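Local coordinates for Beta/gamma crystallin 'Greek key' domain-containing protein (Methanosaeta thermophila PT, PDB 5HT7) that binds transition-metal ions such as iron(II) through a trimeric betagamma-crystallin domain, its wider role in the methane-producing archaeon being unsettled, at residues I17-G25 with V75-S83; P34-R45 with E59-I68. All coordinates share one frame; numbering follows the deposited sequence.

Contact 1: I17-G25 with V75-S83; sequences IFESDADVG and VIGSMKRIS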
# COMPACT_ATOMS: atom_id res chain seq x y z
N ILE A 17 2.58 -1.51 7.60
CA ILE A 17 2.66 -1.40 9.05
C ILE A 17 2.83 0.06 9.43
O ILE A 17 3.79 0.71 9.01
CB ILE A 17 3.84 -2.19 9.63
CG1 ILE A 17 3.91 -3.58 9.00
CG2 ILE A 17 3.71 -2.28 11.14
CD1 ILE A 17 2.79 -4.48 9.42
N PHE A 18 1.90 0.59 10.23
CA PHE A 18 1.99 1.97 10.66
C PHE A 18 2.29 1.98 12.15
O PHE A 18 1.45 1.57 12.96
CB PHE A 18 0.69 2.72 10.33
CG PHE A 18 0.51 2.94 8.85
CD1 PHE A 18 1.12 4.01 8.21
CD2 PHE A 18 -0.24 2.05 8.09
CE1 PHE A 18 0.97 4.20 6.85
CE2 PHE A 18 -0.40 2.24 6.72
CZ PHE A 18 0.21 3.31 6.10
N GLU A 19 3.51 2.39 12.47
CA GLU A 19 4.00 2.50 13.85
C GLU A 19 4.25 1.16 14.53
O GLU A 19 5.33 0.92 15.06
CB GLU A 19 3.03 3.33 14.70
CG GLU A 19 3.17 4.82 14.49
CD GLU A 19 4.56 5.30 14.82
OE1 GLU A 19 5.05 4.98 15.93
OE2 GLU A 19 5.17 6.00 13.98
N SER A 20 3.25 0.28 14.52
CA SER A 20 3.44 -1.05 15.10
C SER A 20 2.35 -2.00 14.69
O SER A 20 1.32 -1.58 14.16
CB SER A 20 3.46 -0.96 16.63
OG SER A 20 2.25 -0.40 17.10
N ASP A 21 2.60 -3.28 14.92
CA ASP A 21 1.56 -4.30 14.81
C ASP A 21 1.81 -5.33 15.89
O ASP A 21 2.81 -6.04 15.84
CB ASP A 21 1.57 -4.95 13.42
CG ASP A 21 0.36 -5.83 13.18
OD1 ASP A 21 -0.19 -6.37 14.17
OD2 ASP A 21 -0.06 -5.99 12.01
N ALA A 22 0.90 -5.42 16.86
CA ALA A 22 1.10 -6.31 17.99
C ALA A 22 0.76 -7.76 17.66
O ALA A 22 0.99 -8.65 18.46
CB ALA A 22 0.26 -5.85 19.21
N ASP A 23 0.22 -8.00 16.47
CA ASP A 23 -0.24 -9.34 16.12
C ASP A 23 -0.32 -9.51 14.61
O ASP A 23 -1.42 -9.54 14.06
CB ASP A 23 -1.59 -9.60 16.78
CG ASP A 23 -1.91 -11.07 16.97
OD1 ASP A 23 -1.08 -11.94 16.66
OD2 ASP A 23 -3.03 -11.35 17.45
N VAL A 24 0.83 -9.59 13.95
CA VAL A 24 0.87 -9.67 12.48
C VAL A 24 0.07 -10.88 11.99
O VAL A 24 -0.68 -10.78 11.01
CB VAL A 24 2.32 -9.76 11.95
CG1 VAL A 24 2.32 -10.08 10.46
CG2 VAL A 24 3.08 -8.47 12.20
N GLY A 25 0.18 -11.99 12.72
CA GLY A 25 -0.47 -13.23 12.32
C GLY A 25 -1.99 -13.25 12.47
O GLY A 25 -2.65 -14.20 12.06
N VAL A 75 9.56 -15.76 10.79
CA VAL A 75 8.22 -15.43 11.26
C VAL A 75 8.24 -14.11 12.02
O VAL A 75 9.18 -13.82 12.76
CB VAL A 75 7.64 -16.55 12.14
CG1 VAL A 75 8.55 -16.84 13.32
CG2 VAL A 75 6.24 -16.18 12.62
N ILE A 76 7.22 -13.28 11.81
CA ILE A 76 7.11 -12.02 12.53
C ILE A 76 5.80 -11.98 13.28
O ILE A 76 4.73 -11.82 12.69
CB ILE A 76 7.21 -10.80 11.57
CG1 ILE A 76 8.53 -10.86 10.78
CG2 ILE A 76 7.10 -9.49 12.34
CD1 ILE A 76 8.71 -9.71 9.78
N GLY A 77 5.86 -12.16 14.59
CA GLY A 77 4.64 -12.16 15.37
C GLY A 77 4.18 -10.75 15.66
O GLY A 77 2.99 -10.51 15.86
N SER A 78 5.13 -9.82 15.72
CA SER A 78 4.82 -8.42 15.97
C SER A 78 6.02 -7.57 15.57
O SER A 78 7.13 -8.10 15.37
CB SER A 78 4.46 -8.17 17.44
OG SER A 78 5.52 -8.56 18.30
N MET A 79 5.81 -6.27 15.43
CA MET A 79 6.91 -5.36 15.12
C MET A 79 6.51 -3.94 15.49
O MET A 79 5.33 -3.60 15.52
CB MET A 79 7.31 -5.43 13.64
CG MET A 79 6.16 -5.24 12.67
SD MET A 79 6.63 -5.63 10.96
CE MET A 79 7.94 -4.50 10.67
N LYS A 80 7.50 -3.11 15.79
CA LYS A 80 7.22 -1.74 16.19
C LYS A 80 8.40 -0.82 15.91
O LYS A 80 9.56 -1.25 15.93
CB LYS A 80 6.84 -1.66 17.68
CG LYS A 80 8.01 -1.50 18.64
CD LYS A 80 7.60 -0.83 19.97
CE LYS A 80 7.07 0.60 19.75
NZ LYS A 80 7.22 1.51 20.93
N ARG A 81 8.08 0.43 15.63
CA ARG A 81 9.08 1.46 15.40
C ARG A 81 9.66 1.86 16.74
O ARG A 81 8.92 2.19 17.66
CB ARG A 81 8.43 2.65 14.70
CG ARG A 81 9.40 3.64 14.13
CD ARG A 81 8.67 4.80 13.47
NE ARG A 81 9.59 5.90 13.21
CZ ARG A 81 9.25 7.05 12.65
NH1 ARG A 81 7.99 7.27 12.29
NH2 ARG A 81 10.16 7.99 12.46
N ILE A 82 10.98 1.83 16.87
CA ILE A 82 11.58 2.19 18.16
C ILE A 82 12.13 3.61 18.17
O ILE A 82 12.42 4.17 19.23
CB ILE A 82 12.70 1.21 18.55
CG1 ILE A 82 13.70 1.04 17.40
CG2 ILE A 82 12.11 -0.14 18.95
CD1 ILE A 82 14.74 -0.03 17.65
N SER A 83 12.26 4.20 16.98
CA SER A 83 12.73 5.57 16.86
C SER A 83 12.21 6.20 15.58
O SER A 83 12.09 5.52 14.56
CB SER A 83 14.25 5.63 16.88
OG SER A 83 14.77 5.13 15.67
O HOH W 1 1.06 -12.50 15.27

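Contact 2: P34-R45 with E59-I68; sequences PRSMVVLSGVWR and EFGPGIYPSI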
# COMPACT_ATOMS: atom_id res chain seq x y z
N PRO A 34 6.28 -13.50 6.10
CA PRO A 34 6.91 -12.50 5.23
C PRO A 34 8.31 -12.92 4.80
O PRO A 34 9.04 -13.52 5.59
CB PRO A 34 6.94 -11.24 6.12
CG PRO A 34 6.96 -11.77 7.50
CD PRO A 34 6.13 -13.02 7.48
N ARG A 35 8.68 -12.63 3.55
CA ARG A 35 10.00 -12.99 3.06
C ARG A 35 10.83 -11.80 2.60
O ARG A 35 12.02 -11.95 2.33
CB ARG A 35 9.88 -14.01 1.92
CG ARG A 35 9.37 -15.33 2.45
CD ARG A 35 9.38 -16.44 1.42
NE ARG A 35 9.10 -17.72 2.08
CZ ARG A 35 8.94 -18.87 1.44
NH1 ARG A 35 9.03 -18.91 0.11
NH2 ARG A 35 8.70 -19.98 2.13
N SER A 36 10.21 -10.63 2.50
CA SER A 36 10.98 -9.41 2.31
C SER A 36 10.26 -8.23 2.94
O SER A 36 9.12 -8.35 3.40
CB SER A 36 11.25 -9.14 0.82
OG SER A 36 10.06 -9.01 0.07
N MET A 37 10.95 -7.10 2.99
CA MET A 37 10.45 -5.96 3.73
C MET A 37 11.05 -4.67 3.21
O MET A 37 12.22 -4.64 2.79
CB MET A 37 10.76 -6.13 5.23
CG MET A 37 10.46 -4.89 6.09
SD MET A 37 10.72 -5.25 7.84
CE MET A 37 12.48 -5.51 7.90
N VAL A 38 10.25 -3.60 3.21
CA VAL A 38 10.78 -2.28 2.94
C VAL A 38 10.51 -1.41 4.15
O VAL A 38 9.40 -1.40 4.69
CB VAL A 38 10.14 -1.65 1.68
CG1 VAL A 38 10.60 -0.20 1.54
CG2 VAL A 38 10.50 -2.46 0.44
N VAL A 39 11.53 -0.71 4.61
CA VAL A 39 11.35 0.24 5.70
C VAL A 39 11.46 1.63 5.11
O VAL A 39 12.47 1.97 4.49
CB VAL A 39 12.40 0.05 6.82
CG1 VAL A 39 12.29 1.17 7.83
CG2 VAL A 39 12.20 -1.32 7.50
N LEU A 40 10.41 2.44 5.28
CA LEU A 40 10.38 3.76 4.67
C LEU A 40 10.92 4.83 5.60
O LEU A 40 11.56 5.79 5.17
CB LEU A 40 8.95 4.11 4.25
CG LEU A 40 8.39 3.13 3.21
CD1 LEU A 40 6.88 3.26 3.09
CD2 LEU A 40 9.06 3.38 1.87
N SER A 41 10.67 4.67 6.89
CA SER A 41 11.16 5.63 7.86
C SER A 41 11.29 4.99 9.22
O SER A 41 10.59 4.03 9.54
CB SER A 41 10.25 6.85 7.92
OG SER A 41 8.95 6.48 8.36
N GLY A 42 12.20 5.53 10.02
CA GLY A 42 12.41 5.05 11.37
C GLY A 42 13.20 3.77 11.41
O GLY A 42 13.52 3.19 10.37
N VAL A 43 13.50 3.33 12.63
CA VAL A 43 14.19 2.08 12.88
C VAL A 43 13.21 1.12 13.57
O VAL A 43 12.52 1.50 14.51
CB VAL A 43 15.44 2.29 13.76
CG1 VAL A 43 16.06 0.96 14.17
CG2 VAL A 43 16.45 3.15 13.02
N TRP A 44 13.16 -0.12 13.08
CA TRP A 44 12.14 -1.06 13.54
C TRP A 44 12.73 -2.27 14.26
O TRP A 44 13.80 -2.78 13.89
CB TRP A 44 11.28 -1.53 12.35
CG TRP A 44 10.40 -0.45 11.78
CD1 TRP A 44 10.79 0.66 11.09
CD2 TRP A 44 8.97 -0.39 11.85
NE1 TRP A 44 9.70 1.41 10.74
CE2 TRP A 44 8.57 0.78 11.19
CE3 TRP A 44 8.00 -1.22 12.41
CZ2 TRP A 44 7.23 1.15 11.08
CZ3 TRP A 44 6.68 -0.85 12.30
CH2 TRP A 44 6.30 0.32 11.63
N ARG A 45 12.03 -2.72 15.29
CA ARG A 45 12.35 -3.96 15.96
C ARG A 45 11.29 -5.00 15.60
O ARG A 45 10.09 -4.71 15.62
CB ARG A 45 12.44 -3.75 17.47
CG ARG A 45 12.91 -4.96 18.26
CD ARG A 45 13.13 -4.60 19.74
NE ARG A 45 14.07 -3.48 19.88
CZ ARG A 45 14.23 -2.76 20.99
NH1 ARG A 45 13.54 -3.04 22.09
NH2 ARG A 45 15.10 -1.76 21.01
N GLU A 59 18.07 -5.04 13.93
CA GLU A 59 17.12 -3.93 13.83
C GLU A 59 17.25 -3.23 12.48
O GLU A 59 18.34 -3.13 11.92
CB GLU A 59 17.33 -2.95 14.97
CG GLU A 59 17.02 -3.56 16.33
CD GLU A 59 17.34 -2.62 17.46
OE1 GLU A 59 18.16 -1.70 17.25
OE2 GLU A 59 16.77 -2.80 18.56
N PHE A 60 16.12 -2.73 11.97
CA PHE A 60 16.07 -2.31 10.57
C PHE A 60 15.73 -0.84 10.40
O PHE A 60 14.63 -0.40 10.76
CB PHE A 60 15.07 -3.17 9.80
CG PHE A 60 15.43 -4.63 9.77
CD1 PHE A 60 16.16 -5.15 8.71
CD2 PHE A 60 15.07 -5.47 10.81
CE1 PHE A 60 16.50 -6.50 8.68
CE2 PHE A 60 15.42 -6.80 10.79
CZ PHE A 60 16.13 -7.32 9.73
N GLY A 61 16.66 -0.08 9.84
CA GLY A 61 16.41 1.31 9.49
C GLY A 61 15.90 1.36 8.06
O GLY A 61 15.70 0.31 7.45
N PRO A 62 15.70 2.56 7.52
CA PRO A 62 15.19 2.71 6.15
C PRO A 62 16.01 1.92 5.14
O PRO A 62 17.24 1.91 5.25
CB PRO A 62 15.30 4.22 5.90
CG PRO A 62 15.15 4.81 7.27
CD PRO A 62 15.87 3.87 8.19
N GLY A 63 15.34 1.25 4.21
CA GLY A 63 16.02 0.43 3.23
C GLY A 63 15.14 -0.64 2.62
O GLY A 63 13.97 -0.79 2.98
N ILE A 64 15.71 -1.39 1.69
CA ILE A 64 15.02 -2.48 1.00
C ILE A 64 15.69 -3.81 1.37
O ILE A 64 16.89 -3.99 1.16
CB ILE A 64 15.06 -2.27 -0.54
CG1 ILE A 64 14.36 -0.96 -0.92
CG2 ILE A 64 14.41 -3.43 -1.25
CD1 ILE A 64 14.42 -0.64 -2.41
N TYR A 65 14.91 -4.73 1.93
CA TYR A 65 15.43 -6.01 2.42
C TYR A 65 14.80 -7.19 1.69
O TYR A 65 13.79 -7.73 2.12
CB TYR A 65 15.20 -6.12 3.93
CG TYR A 65 15.77 -4.94 4.68
CD1 TYR A 65 17.11 -4.91 5.05
CD2 TYR A 65 14.98 -3.84 4.99
CE1 TYR A 65 17.64 -3.82 5.72
CE2 TYR A 65 15.50 -2.75 5.66
CZ TYR A 65 16.84 -2.74 6.03
OH TYR A 65 17.36 -1.66 6.69
N PRO A 66 15.41 -7.60 0.56
CA PRO A 66 14.80 -8.53 -0.39
C PRO A 66 14.67 -9.96 0.10
O PRO A 66 13.94 -10.74 -0.50
CB PRO A 66 15.76 -8.49 -1.59
CG PRO A 66 16.55 -7.24 -1.41
CD PRO A 66 16.70 -7.09 0.07
N SER A 67 15.38 -10.31 1.18
CA SER A 67 15.30 -11.66 1.71
C SER A 67 15.58 -11.68 3.21
O SER A 67 16.72 -11.88 3.63
CB SER A 67 16.30 -12.58 0.99
OG SER A 67 16.18 -13.91 1.45
N ILE A 68 14.55 -11.49 4.02
CA ILE A 68 14.80 -11.29 5.44
C ILE A 68 15.19 -12.61 6.13
O ILE A 68 15.66 -12.61 7.26
CB ILE A 68 13.60 -10.65 6.16
CG1 ILE A 68 12.33 -11.46 5.98
CG2 ILE A 68 13.40 -9.22 5.66
CD1 ILE A 68 11.12 -10.82 6.69
O HOH W 2 13.24 -14.33 3.10

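Contact 1: I17-G25 with V75-S83
Glu19 and Arg81 meet at one end of this antiparallel pairing. The arginine runs out extended, with CG anti to the backbone N (chi1 -167°), and the glutamate chain bends at chi2 to bring OE2 to 3.5 Å from Arg81 NH1. It is a long salt bridge, with carboxylate and guanidinium planes 41° apart. Arg81 NE is taken in the guanidinium plane by Ser83 O at 2.9 Å. With Arg81 cut back to an alanine, the Glu19 carboxylate would probably lose its mate and Ser83 O this donor.

On the side of Met79, Ile17 lies aslant it, CG1 3.9 Å from Met79 SD; farther along, Val24 sets CG2 4.1 Å from Ile76 CG2. On the face of Ser20 and Lys80, a non-hydrogen-bonded pair, the two CB atoms are 3.6 Å apart. Asp21 and Met79 exchange two backbone bonds beside it. Asp21 OD1 accepts from Asp23 N in an Asx turn; OD1 also bridges to Arg11 of a neighbouring subunit, OD2 to Lys15. A water joins Asp23 OD1, Gly25 N and Gly77 O.

Strand 20-21 is one of the two outermost strands of its sheet within the chain. Strand 78-81 lies between it and strand 44-47, where Gly77 and Ser78 form a classic bulge opposite Tyr47.

Contact 2: P34-R45 with E59-I68
Met37 lays its methyl over one face of the Phe60 ring. With CG anti to the backbone N (chi1 171°) the chain reaches out from the strand, and a bend at chi3 sets CE 3.8 Å from the ring centroid, a CH-pi contact; SD stands farther above the same ring in a Met-aromatic contact. The Phe60 edge in turn sits over the face of Tyr65, CD1 lying 3.5 Å above the centre of that ring. Val39 fills in beside the two aromatics, CG2 being 4.1 Å from Phe60 CB and 4.0 Å from Tyr65 CE2. Farther along, Ile68 sends CG2 to Met37 CB and CD1 to Pro34.

Among the polar contacts, Arg45 and Glu59 lie alongside each other with guanidinium and carboxylate planes only 2° apart. NE and NH2 of Arg45 both grip Glu59 OE2, each at 3.1 Å, from the same face of the carboxylate. Tyr65 OH donates to Gly61 O at 2.7 Å from above the carbonyl plane, which ties down the far end of the ring, and Trp44 NE1 reaches Ser41 O in the plane of the indole.

The backbones form two ladders. Met37 pairs with Tyr65 and Val39 with Gly63; after a register shift of two, Trp44 pairs with Phe60. Gly42 O, between the ladders, is buried with no hydrogen-bond partner in the model, met by the CA-H of Gly61.

Strands 36-39 and 63-65 belong to one sheet, 44-47 and 58-60 to the other, so each segment passes from sheet to sheet, as expected of the Greek key sandwich of betagamma-crystallins.

How the contacts relate
Contact 2 is nested along the chain inside the loop that contact 1 closes, and their centres lie 12 Å apart. They share a sheet: strand 78-81 of contact 1 runs beside strand 44-47 of contact 2, with Lys80 O 2.9 Å from Arg45 N and Ile82 N 2.8 Å from Val43 O, both probably hydrogen bonds. Inside, Met79 touches both Met37 and Trp44, tying the two cores together. Neither contact holds the iron(II), which is bound at His14 and His16: the ion is about 11 Å from the side chain of Ile17 and about 10 Å from that of Leu40. Phe18 packs on Leu40 of a neighbouring subunit, linking the two regions across the trimer.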